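Local structure of 5-cytosine DNA methyltransferase (Entamoeba histolytica, 3QV2) at residues A[12-17]-A[75-80]; A[123-128]-A[319-324]; A[220-225]-A[247-252]. The protein probably transfers a methyl group from S-adenosyl-L-methionine to carbon 5 of cytosine in tRNA or DNA, as a Dnmt2-type methyltransferase. One frame throughout, in Å; residues are numbered along the deposited sequence.

Contact 1 of 3, residues A[12-17]-A[75-80]. With SAH (S-adenosyl-L-homocysteine), chain B; SO4 (sulfate ion), chain D.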
loop_
_atom_site.group_PDB
_atom_site.type_symbol
_atom_site.label_atom_id
_atom_site.label_comp_id
_atom_site.label_asym_id
_atom_site.label_seq_id
_atom_site.Cartn_x
_atom_site.Cartn_y
_atom_site.Cartn_z
ATOM N N ASN A 12 1.763 2.617 20.332
ATOM C CA ASN A 12 1.040 1.354 20.275
ATOM C C ASN A 12 -0.024 1.395 19.185
ATOM O O ASN A 12 -1.011 2.121 19.296
ATOM C CB ASN A 12 0.414 1.040 21.632
ATOM C CG ASN A 12 1.428 1.066 22.759
ATOM O OD1 ASN A 12 1.286 1.819 23.723
ATOM N ND2 ASN A 12 2.467 0.247 22.638
ATOM N N VAL A 13 0.183 0.609 18.133
ATOM C CA VAL A 13 -0.623 0.725 16.923
ATOM C C VAL A 13 -1.614 -0.417 16.729
ATOM O O VAL A 13 -1.268 -1.588 16.886
ATOM C CB VAL A 13 0.273 0.791 15.667
ATOM C CG1 VAL A 13 -0.568 1.065 14.429
ATOM C CG2 VAL A 13 1.349 1.852 15.829
ATOM N N ILE A 14 -2.847 -0.065 16.381
ATOM C CA ILE A 14 -3.799 -1.043 15.876
ATOM C C ILE A 14 -3.757 -0.998 14.353
ATOM O O ILE A 14 -4.178 -0.016 13.741
ATOM C CB ILE A 14 -5.235 -0.759 16.346
ATOM C CG1 ILE A 14 -5.296 -0.626 17.868
ATOM C CG2 ILE A 14 -6.169 -1.861 15.868
ATOM C CD1 ILE A 14 -6.693 -0.385 18.402
ATOM N N GLU A 15 -3.239 -2.059 13.744
ATOM C CA GLU A 15 -3.050 -2.098 12.298
ATOM C C GLU A 15 -4.285 -2.651 11.593
ATOM O O GLU A 15 -4.337 -3.830 11.244
ATOM C CB GLU A 15 -1.813 -2.932 11.958
ATOM C CG GLU A 15 -1.262 -2.730 10.556
ATOM C CD GLU A 15 0.087 -3.404 10.365
ATOM O OE1 GLU A 15 0.644 -3.318 9.252
ATOM O OE2 GLU A 15 0.590 -4.018 11.329
ATOM N N PHE A 16 -5.279 -1.794 11.389
ATOM C CA PHE A 16 -6.511 -2.197 10.722
ATOM C C PHE A 16 -6.258 -2.529 9.254
ATOM O O PHE A 16 -5.468 -1.861 8.587
ATOM C CB PHE A 16 -7.567 -1.098 10.829
ATOM C CG PHE A 16 -8.014 -0.815 12.237
ATOM C CD1 PHE A 16 -8.809 -1.721 12.919
ATOM C CD2 PHE A 16 -7.657 0.364 12.872
ATOM C CE1 PHE A 16 -9.228 -1.462 14.208
ATOM C CE2 PHE A 16 -8.077 0.629 14.163
ATOM C CZ PHE A 16 -8.864 -0.285 14.832
ATOM N N PHE A 17 -6.942 -3.557 8.757
ATOM C CA PHE A 17 -6.758 -4.014 7.384
ATOM C C PHE A 17 -5.272 -4.217 7.114
ATOM O O PHE A 17 -4.744 -3.761 6.101
ATOM C CB PHE A 17 -7.352 -3.007 6.396
ATOM C CG PHE A 17 -8.668 -2.430 6.838
ATOM C CD1 PHE A 17 -9.847 -3.137 6.663
ATOM C CD2 PHE A 17 -8.726 -1.180 7.434
ATOM C CE1 PHE A 17 -11.059 -2.608 7.074
ATOM C CE2 PHE A 17 -9.933 -0.646 7.847
ATOM C CZ PHE A 17 -11.100 -1.361 7.667
ATOM N N LEU A 75 -7.170 -3.144 24.005
ATOM C CA LEU A 75 -5.831 -3.170 23.427
ATOM C C LEU A 75 -4.941 -2.079 24.016
ATOM O O LEU A 75 -3.717 -2.170 23.954
ATOM C CB LEU A 75 -5.903 -3.028 21.905
ATOM C CG LEU A 75 -6.076 -4.308 21.086
ATOM C CD1 LEU A 75 -7.024 -5.282 21.766
ATOM C CD2 LEU A 75 -6.548 -3.985 19.673
ATOM N N ASN A 76 -5.563 -1.051 24.584
ATOM C CA ASN A 76 -4.827 0.062 25.174
ATOM C C ASN A 76 -3.797 0.645 24.215
ATOM O O ASN A 76 -2.643 0.865 24.582
ATOM C CB ASN A 76 -4.152 -0.363 26.482
ATOM C CG ASN A 76 -5.152 -0.767 27.547
ATOM O OD1 ASN A 76 -5.022 -1.821 28.170
ATOM N ND2 ASN A 76 -6.163 0.068 27.756
ATOM N N CYS A 77 -4.219 0.891 22.980
ATOM C CA CYS A 77 -3.338 1.465 21.972
ATOM C C CYS A 77 -3.592 2.959 21.826
ATOM O O CYS A 77 -4.629 3.464 22.250
ATOM C CB CYS A 77 -3.526 0.764 20.625
ATOM S SG CYS A 77 -2.852 -0.909 20.557
ATOM N N ASN A 78 -2.639 3.661 21.222
ATOM C CA ASN A 78 -2.748 5.106 21.048
ATOM C C ASN A 78 -2.542 5.545 19.602
ATOM O O ASN A 78 -2.341 6.727 19.327
ATOM C CB ASN A 78 -1.754 5.827 21.962
ATOM C CG ASN A 78 -0.318 5.414 21.701
ATOM O OD1 ASN A 78 -0.007 4.820 20.669
ATOM N ND2 ASN A 78 0.568 5.732 22.638
ATOM N N THR A 79 -2.599 4.590 18.680
ATOM C CA THR A 79 -2.362 4.884 17.274
ATOM C C THR A 79 -3.187 3.993 16.347
ATOM O O THR A 79 -3.350 2.799 16.597
ATOM C CB THR A 79 -0.871 4.738 16.918
ATOM O OG1 THR A 79 -0.087 5.577 17.774
ATOM C CG2 THR A 79 -0.627 5.131 15.474
ATOM N N TRP A 80 -3.703 4.587 15.276
ATOM C CA TRP A 80 -4.455 3.850 14.269
ATOM C C TRP A 80 -3.768 3.923 12.910
ATOM O O TRP A 80 -3.613 5.003 12.343
ATOM C CB TRP A 80 -5.873 4.406 14.138
ATOM C CG TRP A 80 -6.822 3.978 15.213
ATOM C CD1 TRP A 80 -6.508 3.382 16.402
ATOM C CD2 TRP A 80 -8.245 4.108 15.194
ATOM N NE1 TRP A 80 -7.652 3.138 17.124
ATOM C CE2 TRP A 80 -8.738 3.575 16.399
ATOM C CE3 TRP A 80 -9.161 4.625 14.268
ATOM C CZ2 TRP A 80 -10.092 3.541 16.711
ATOM C CZ3 TRP A 80 -10.509 4.593 14.575
ATOM C CH2 TRP A 80 -10.962 4.055 15.786
HETATM N N SAH B . -2.152 -2.105 3.449
HETATM C CA SAH B . -2.127 -3.553 3.539
HETATM C CB SAH B . -3.275 -4.167 2.750
HETATM C CG SAH B . -4.544 -3.370 2.568
HETATM S SD SAH B . -5.843 -4.100 1.551
HETATM C C SAH B . -0.793 -4.060 3.053
HETATM O O SAH B . -0.705 -5.218 2.556
HETATM O OXT SAH B . 0.245 -3.320 3.150
HETATM C "C5'" SAH B . -7.354 -4.168 2.488
HETATM C "C4'" SAH B . -7.515 -5.258 3.483
HETATM O "O4'" SAH B . -8.620 -4.976 4.269
HETATM C "C3'" SAH B . -7.782 -6.521 2.791
HETATM O "O3'" SAH B . -6.708 -7.382 2.959
HETATM C "C2'" SAH B . -8.968 -7.087 3.380
HETATM O "O2'" SAH B . -8.738 -8.407 3.731
HETATM C "C1'" SAH B . -9.218 -6.275 4.574
HETATM N N9 SAH B . -10.614 -6.237 4.905
HETATM C C8 SAH B . -11.683 -5.993 4.136
HETATM N N7 SAH B . -12.769 -6.072 4.923
HETATM C C5 SAH B . -12.369 -6.369 6.183
HETATM C C6 SAH B . -13.053 -6.568 7.384
HETATM N N6 SAH B . -14.490 -6.469 7.440
HETATM N N1 SAH B . -12.336 -6.857 8.486
HETATM C C2 SAH B . -11.000 -6.955 8.457
HETATM N N3 SAH B . -10.325 -6.767 7.318
HETATM C C4 SAH B . -10.979 -6.477 6.179
HETATM S S SO4 D . -0.633 6.678 25.864
HETATM O O1 SO4 D . -1.415 5.533 25.410
HETATM O O2 SO4 D . -0.229 7.496 24.724
HETATM O O3 SO4 D . -1.452 7.481 26.770
HETATM O O4 SO4 D . 0.558 6.202 26.561
#
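Asn12 and Asn78 meet at the start of a parallel pairing of strands 11-16 and 79-82. Asn78 OD1 accepts from Asn12 N at 2.8 Å and, from the opposite face of its amide, from Thr79 OG1, a grip that fixes the amide. With OD1 so engaged, Asn78 ND2 donates to a sulfate oxygen, O2, and to Gln10 O. Asn78 N returns a bond to Asn12 O, and Ile14 N binds Thr79 O at 2.9 Å, nearly straight (170°).

Among the apolar contacts, Ile14 CG1 rests on Cys77 CB at 3.6 Å. Ile14 CG1 stands anti to the carbonyl carbon (chi1 -53°), and CD1 runs on to Leu75 CD2 and alongside the Trp80 indole. On the sheet face of Val13 and Thr79, CG2 of Val13 meets Thr79 CB and CG2.

The aromatic contact is T-shaped: Phe16 CE2 points at the indole face, 3.6 Å from Trp80 CD2, with the planes 79° apart. The next residue, Phe17, lines the S-adenosyl-L-homocysteine pocket.

Strand 36-41 flanks 11-16 in the Rossmann-like sheet, and helix 106-115 packs Leu111 on both Phe16 and Trp80.

Contact 2 of 3, residues A[123-128]-A[319-324]. With SO4 (sulfate ion), chain D.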
loop_
_atom_site.group_PDB
_atom_site.type_symbol
_atom_site.label_atom_id
_atom_site.label_comp_id
_atom_site.label_asym_id
_atom_site.label_seq_id
_atom_site.Cartn_x
_atom_site.Cartn_y
_atom_site.Cartn_z
ATOM N N PRO A 123 -7.049 7.716 19.789
ATOM C CA PRO A 123 -5.679 7.560 19.288
ATOM C C PRO A 123 -5.060 8.921 18.999
ATOM O O PRO A 123 -5.682 9.747 18.332
ATOM C CB PRO A 123 -5.864 6.765 17.989
ATOM C CG PRO A 123 -7.309 6.923 17.630
ATOM C CD PRO A 123 -8.031 7.032 18.933
ATOM N N LYS A 124 -3.856 9.154 19.507
ATOM C CA LYS A 124 -3.194 10.443 19.333
ATOM C C LYS A 124 -2.674 10.640 17.910
ATOM O O LYS A 124 -2.373 11.762 17.505
ATOM C CB LYS A 124 -2.059 10.604 20.347
ATOM C CG LYS A 124 -2.523 10.566 21.795
ATOM C CD LYS A 124 -1.354 10.676 22.760
ATOM C CE LYS A 124 -1.827 10.615 24.204
ATOM N NZ LYS A 124 -2.587 9.364 24.481
ATOM N N HIS A 125 -2.570 9.548 17.160
ATOM C CA HIS A 125 -2.140 9.611 15.767
ATOM C C HIS A 125 -2.935 8.637 14.909
ATOM O O HIS A 125 -3.144 7.486 15.292
ATOM C CB HIS A 125 -0.643 9.316 15.640
ATOM C CG HIS A 125 0.233 10.316 16.331
ATOM N ND1 HIS A 125 0.546 10.231 17.670
ATOM C CD2 HIS A 125 0.856 11.424 15.868
ATOM C CE1 HIS A 125 1.326 11.243 18.002
ATOM N NE2 HIS A 125 1.529 11.984 16.928
ATOM N N ILE A 126 -3.382 9.109 13.749
ATOM C CA ILE A 126 -4.090 8.270 12.790
ATOM C C ILE A 126 -3.495 8.439 11.398
ATOM O O ILE A 126 -3.240 9.559 10.953
ATOM C CB ILE A 126 -5.586 8.616 12.720
ATOM C CG1 ILE A 126 -6.229 8.529 14.103
ATOM C CG2 ILE A 126 -6.299 7.696 11.737
ATOM C CD1 ILE A 126 -7.711 8.820 14.094
ATOM N N PHE A 127 -3.277 7.323 10.714
ATOM C CA PHE A 127 -2.768 7.355 9.351
ATOM C C PHE A 127 -3.650 6.516 8.435
ATOM O O PHE A 127 -3.861 5.328 8.678
ATOM C CB PHE A 127 -1.323 6.854 9.301
ATOM C CG PHE A 127 -0.660 7.048 7.968
ATOM C CD1 PHE A 127 0.148 8.148 7.734
ATOM C CD2 PHE A 127 -0.850 6.134 6.946
ATOM C CE1 PHE A 127 0.759 8.331 6.508
ATOM C CE2 PHE A 127 -0.245 6.311 5.717
ATOM C CZ PHE A 127 0.562 7.411 5.498
ATOM N N ILE A 128 -4.169 7.142 7.385
ATOM C CA ILE A 128 -5.020 6.448 6.431
ATOM C C ILE A 128 -4.394 6.447 5.044
ATOM O O ILE A 128 -3.834 7.450 4.605
ATOM C CB ILE A 128 -6.416 7.091 6.345
ATOM C CG1 ILE A 128 -6.965 7.364 7.745
ATOM C CG2 ILE A 128 -7.364 6.203 5.553
ATOM C CD1 ILE A 128 -8.317 8.047 7.750
ATOM N N GLU A 319 6.770 9.999 9.359
ATOM C CA GLU A 319 7.749 10.823 10.055
ATOM C C GLU A 319 7.187 12.224 10.279
ATOM O O GLU A 319 7.476 12.869 11.289
ATOM C CB GLU A 319 9.055 10.888 9.263
ATOM C CG GLU A 319 9.787 9.556 9.176
ATOM C CD GLU A 319 10.874 9.550 8.120
ATOM O OE1 GLU A 319 11.046 10.579 7.432
ATOM O OE2 GLU A 319 11.556 8.514 7.977
ATOM N N TYR A 320 6.373 12.683 9.335
ATOM C CA TYR A 320 5.698 13.967 9.464
ATOM C C TYR A 320 4.583 13.881 10.500
ATOM O O TYR A 320 4.508 14.701 11.416
ATOM C CB TYR A 320 5.135 14.409 8.114
ATOM C CG TYR A 320 4.358 15.704 8.159
ATOM C CD1 TYR A 320 4.999 16.914 8.393
ATOM C CD2 TYR A 320 2.984 15.719 7.957
ATOM C CE1 TYR A 320 4.292 18.100 8.432
ATOM C CE2 TYR A 320 2.270 16.901 7.992
ATOM C CZ TYR A 320 2.929 18.088 8.230
ATOM O OH TYR A 320 2.220 19.267 8.265
ATOM N N LEU A 321 3.723 12.878 10.346
ATOM C CA LEU A 321 2.612 12.648 11.265
ATOM C C LEU A 321 3.056 12.608 12.725
ATOM O O LEU A 321 2.344 13.080 13.610
ATOM C CB LEU A 321 1.900 11.339 10.911
ATOM C CG LEU A 321 0.837 10.841 11.894
ATOM C CD1 LEU A 321 -0.326 11.816 11.978
ATOM C CD2 LEU A 321 0.348 9.458 11.493
ATOM N N PHE A 322 4.233 12.042 12.971
ATOM C CA PHE A 322 4.729 11.863 14.333
ATOM C C PHE A 322 5.762 12.911 14.748
ATOM O O PHE A 322 6.449 12.741 15.755
ATOM C CB PHE A 322 5.335 10.467 14.502
ATOM C CG PHE A 322 4.320 9.361 14.532
ATOM C CD1 PHE A 322 3.723 8.986 15.724
ATOM C CD2 PHE A 322 3.970 8.686 13.373
ATOM C CE1 PHE A 322 2.793 7.966 15.760
ATOM C CE2 PHE A 322 3.041 7.664 13.404
ATOM C CZ PHE A 322 2.451 7.304 14.599
ATOM N N ASP A 323 5.870 13.995 13.986
ATOM C CA ASP A 323 6.889 15.004 14.260
ATOM C C ASP A 323 6.585 15.816 15.520
ATOM O O ASP A 323 7.338 16.718 15.886
ATOM C CB ASP A 323 7.094 15.924 13.052
ATOM C CG ASP A 323 6.046 17.015 12.955
ATOM O OD1 ASP A 323 4.990 16.902 13.609
ATOM O OD2 ASP A 323 6.282 17.990 12.211
ATOM N N ASP A 324 5.479 15.489 16.180
ATOM C CA ASP A 324 5.121 16.142 17.434
ATOM C C ASP A 324 5.679 15.365 18.624
ATOM O O ASP A 324 5.510 15.770 19.774
ATOM C CB ASP A 324 3.601 16.285 17.558
ATOM C CG ASP A 324 2.887 14.945 17.594
ATOM O OD1 ASP A 324 3.407 13.978 17.004
ATOM O OD2 ASP A 324 1.804 14.859 18.212
HETATM S S SO4 D . -0.633 6.678 25.864
HETATM O O1 SO4 D . -1.415 5.533 25.410
HETATM O O2 SO4 D . -0.229 7.496 24.724
HETATM O O3 SO4 D . -1.452 7.481 26.770
HETATM O O4 SO4 D . 0.558 6.202 26.561
HETATM O O HOH W 1 -0.910 13.891 18.652
#
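His125 and Leu321 mark the nearest backbone approach, 7.2 Å between their CA atoms, where the last turn of helix 311-321 and the residues following it lie against the beginning of strand 125-130. The imidazole of His125 carries most of the contact, held at its tip and over one face. NE2 donates to Asp324 OD1 at 2.7 Å, with an N-H...O angle of 164°. The carboxylate uses its syn lone pair and lies close to the imidazole plane at that atom, although its own plane is turned 70° from the ring; the two side chains reach each other tip to tip. This short bond would favour the NE2-protonated form of the histidine and could raise its basicity. Phe322 forms an offset stack on one face of the imidazole, centroids 4.4 Å apart, with CD1 above the ring centre and CE1 3.5 Å from His125 CG. A water lies over the other face toward the rim, bridging Lys124 O and Asp324 OD2.

In the class I methyltransferase fold the central sheet is covered by helices, and here the C-terminal helix packs on strand 125-130, which runs between strands 79-82 and 172-178. Leu321 reaches the strand with its two methyl groups: CD2 touches Ile126 O at 3.6 Å and Phe127 CB at 3.8 Å, near the edge of the phenyl ring, and CD1 also approaches Ile126 O. A chi1 of 171° sets Leu321 CG anti to the backbone N, near His125 CD2.

Arg178 of strand 172-178 hydrogen-bonds Leu321 O and forms a salt bridge with Asp323, and Thr180 OG1 is hydrogen-bonded to Asp324 OD2. Just before the strand, Lys124 NZ hydrogen-bonds sulfate O2 at 3.0 Å.

Contact 3 of 3, residues A[220-225]-A[247-252]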
loop_
_atom_site.group_PDB
_atom_site.type_symbol
_atom_site.label_atom_id
_atom_site.label_comp_id
_atom_site.label_asym_id
_atom_site.label_seq_id
_atom_site.Cartn_x
_atom_site.Cartn_y
_atom_site.Cartn_z
ATOM N N MET A 220 1.390 -5.739 -27.689
ATOM C CA MET A 220 1.387 -4.297 -27.918
ATOM C C MET A 220 0.664 -3.528 -26.813
ATOM O O MET A 220 0.750 -2.302 -26.744
ATOM C CB MET A 220 0.765 -3.976 -29.279
ATOM C CG MET A 220 1.560 -4.506 -30.461
ATOM S SD MET A 220 3.155 -3.685 -30.641
ATOM C CE MET A 220 2.633 -2.020 -31.047
ATOM N N LEU A 221 -0.046 -4.247 -25.952
ATOM C CA LEU A 221 -0.797 -3.614 -24.874
ATOM C C LEU A 221 0.046 -3.454 -23.613
ATOM O O LEU A 221 -0.273 -2.646 -22.741
ATOM C CB LEU A 221 -2.066 -4.410 -24.561
ATOM C CG LEU A 221 -3.039 -4.585 -25.729
ATOM C CD1 LEU A 221 -4.244 -5.416 -25.313
ATOM C CD2 LEU A 221 -3.477 -3.232 -26.268
ATOM N N PHE A 222 1.121 -4.228 -23.519
ATOM C CA PHE A 222 2.014 -4.159 -22.370
ATOM C C PHE A 222 2.728 -2.816 -22.285
ATOM O O PHE A 222 3.096 -2.232 -23.303
ATOM C CB PHE A 222 3.067 -5.268 -22.439
ATOM C CG PHE A 222 2.571 -6.612 -21.988
ATOM C CD1 PHE A 222 2.309 -6.855 -20.649
ATOM C CD2 PHE A 222 2.392 -7.641 -22.897
ATOM C CE1 PHE A 222 1.862 -8.093 -20.227
ATOM C CE2 PHE A 222 1.945 -8.882 -22.482
ATOM C CZ PHE A 222 1.680 -9.107 -21.145
ATOM N N ASP A 223 2.918 -2.329 -21.063
ATOM C CA ASP A 223 3.842 -1.229 -20.829
ATOM C C ASP A 223 5.198 -1.849 -20.525
ATOM O O ASP A 223 5.370 -2.513 -19.504
ATOM C CB ASP A 223 3.378 -0.359 -19.661
ATOM C CG ASP A 223 4.318 0.801 -19.394
ATOM O OD1 ASP A 223 4.077 1.900 -19.935
ATOM O OD2 ASP A 223 5.302 0.609 -18.650
ATOM N N ILE A 224 6.157 -1.647 -21.422
ATOM C CA ILE A 224 7.448 -2.318 -21.315
ATOM C C ILE A 224 8.564 -1.366 -20.895
ATOM O O ILE A 224 8.649 -0.238 -21.385
ATOM C CB ILE A 224 7.833 -3.003 -22.640
ATOM C CG1 ILE A 224 6.676 -3.864 -23.149
ATOM C CG2 ILE A 224 9.089 -3.841 -22.465
ATOM C CD1 ILE A 224 6.977 -4.588 -24.442
ATOM N N VAL A 225 9.416 -1.831 -19.988
ATOM C CA VAL A 225 10.523 -1.024 -19.485
ATOM C C VAL A 225 11.837 -1.799 -19.462
ATOM O O VAL A 225 11.849 -3.027 -19.361
ATOM C CB VAL A 225 10.235 -0.506 -18.063
ATOM C CG1 VAL A 225 9.037 0.428 -18.070
ATOM C CG2 VAL A 225 10.006 -1.669 -17.112
ATOM N N GLY A 247 0.374 -3.564 -14.300
ATOM C CA GLY A 247 1.802 -3.419 -14.083
ATOM C C GLY A 247 2.623 -3.576 -15.350
ATOM O O GLY A 247 2.187 -4.205 -16.314
ATOM N N SER A 248 3.821 -2.999 -15.345
ATOM C CA SER A 248 4.727 -3.097 -16.481
ATOM C C SER A 248 5.418 -4.455 -16.508
ATOM O O SER A 248 5.405 -5.187 -15.519
ATOM C CB SER A 248 5.782 -1.990 -16.419
ATOM O OG SER A 248 5.188 -0.706 -16.345
ATOM N N ILE A 249 6.012 -4.790 -17.650
ATOM C CA ILE A 249 6.880 -5.960 -17.751
ATOM C C ILE A 249 8.285 -5.513 -18.145
ATOM O O ILE A 249 8.480 -4.380 -18.580
ATOM C CB ILE A 249 6.353 -6.999 -18.758
ATOM C CG1 ILE A 249 6.192 -6.374 -20.145
ATOM C CG2 ILE A 249 5.036 -7.589 -18.272
ATOM C CD1 ILE A 249 5.767 -7.367 -21.207
ATOM N N TYR A 250 9.257 -6.407 -17.997
ATOM C CA TYR A 250 10.660 -6.025 -18.125
ATOM C C TYR A 250 11.365 -6.614 -19.344
ATOM O O TYR A 250 11.194 -7.788 -19.675
ATOM C CB TYR A 250 11.420 -6.395 -16.849
ATOM C CG TYR A 250 12.915 -6.182 -16.925
ATOM C CD1 TYR A 250 13.449 -4.911 -17.084
ATOM C CD2 TYR A 250 13.793 -7.252 -16.818
ATOM C CE1 TYR A 250 14.817 -4.712 -17.148
ATOM C CE2 TYR A 250 15.161 -7.064 -16.879
ATOM C CZ TYR A 250 15.667 -5.791 -17.045
ATOM O OH TYR A 250 17.027 -5.597 -17.107
ATOM N N CYS A 251 12.162 -5.777 -20.005
ATOM C CA CYS A 251 13.012 -6.211 -21.108
ATOM C C CYS A 251 14.474 -6.126 -20.683
ATOM O O CYS A 251 14.988 -5.036 -20.431
ATOM C CB CYS A 251 12.774 -5.341 -22.345
ATOM S SG CYS A 251 13.769 -5.796 -23.788
ATOM N N PRO A 252 15.145 -7.283 -20.602
ATOM C CA PRO A 252 16.525 -7.384 -20.122
ATOM C C PRO A 252 17.540 -7.139 -21.232
ATOM O O PRO A 252 18.744 -7.151 -20.975
ATOM C CB PRO A 252 16.621 -8.841 -19.642
ATOM C CG PRO A 252 15.309 -9.516 -20.064
ATOM C CD PRO A 252 14.624 -8.594 -21.012
HETATM O O HOH W 2 1.359 -3.399 -18.947
#
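Phe222 and Ile249 cross at about a right angle, the isoleucine laying its CD1 methyl over one face of the phenyl ring. That methyl sits 3.7 Å from the ring centroid, 25° off the normal, a CH-pi contact displaced toward the CB side, where it comes within 3.4 Å of Phe222 CG. Ile249 CG2 reaches the same ring at CD1 and CE1. The isoleucine has CG1 between its backbone N and carbonyl carbon (chi1 58°), a position that also brings CG1 to 3.9 Å from Ile224 CG1, the two side chains meeting obliquely on the same side of the sheet. Beside them, Ile224 CG2 touches Cys251 CB.

Asp223 and Ser248 make the polar contact. Ser248 OG donates to Asp223 OD2 at 2.7 Å, arriving from above the carboxylate plane. The same hydroxyl is also bonded to Cys233 N, while a water joins Asp223 N to Gly247 O.

Tyr250 CD1 lies near Val225 O. Backbone bonds run from Ile249 N to Asp223 O, from Val225 N to Ile249 O and from Cys251 N to Val225 O, the last at 2.8 Å. The three backbone bonds make a short two-stranded parallel ladder, 224-226 with 249-251, separate from the central sheet and far from the cofactor, probably in the smaller, target-recognition region, as in other C5-cytosine methyltransferases.

From the N terminus, strand 11-16 is the first to be paired: contact 1 closes a loop of 57 residues, largely helical where structured, when the chain returns as strand 79-82. Contact 2 opens later, at 123-128, and closes only at 319-324, so its long loop encloses contact 3, whose own loop spans just 21 residues. No loops cross. Contacts 1 and 2 adjoin through neighbouring strands 79-82 and 125-130, where Trp80 O probably accepts from Phe127 N, and both touch one sulfate. They tie the central sheet together and fasten the C-terminal helix to it, whereas contact 3, on the opposite side of the chain's centre, pairs two short strands of a separate small sheet.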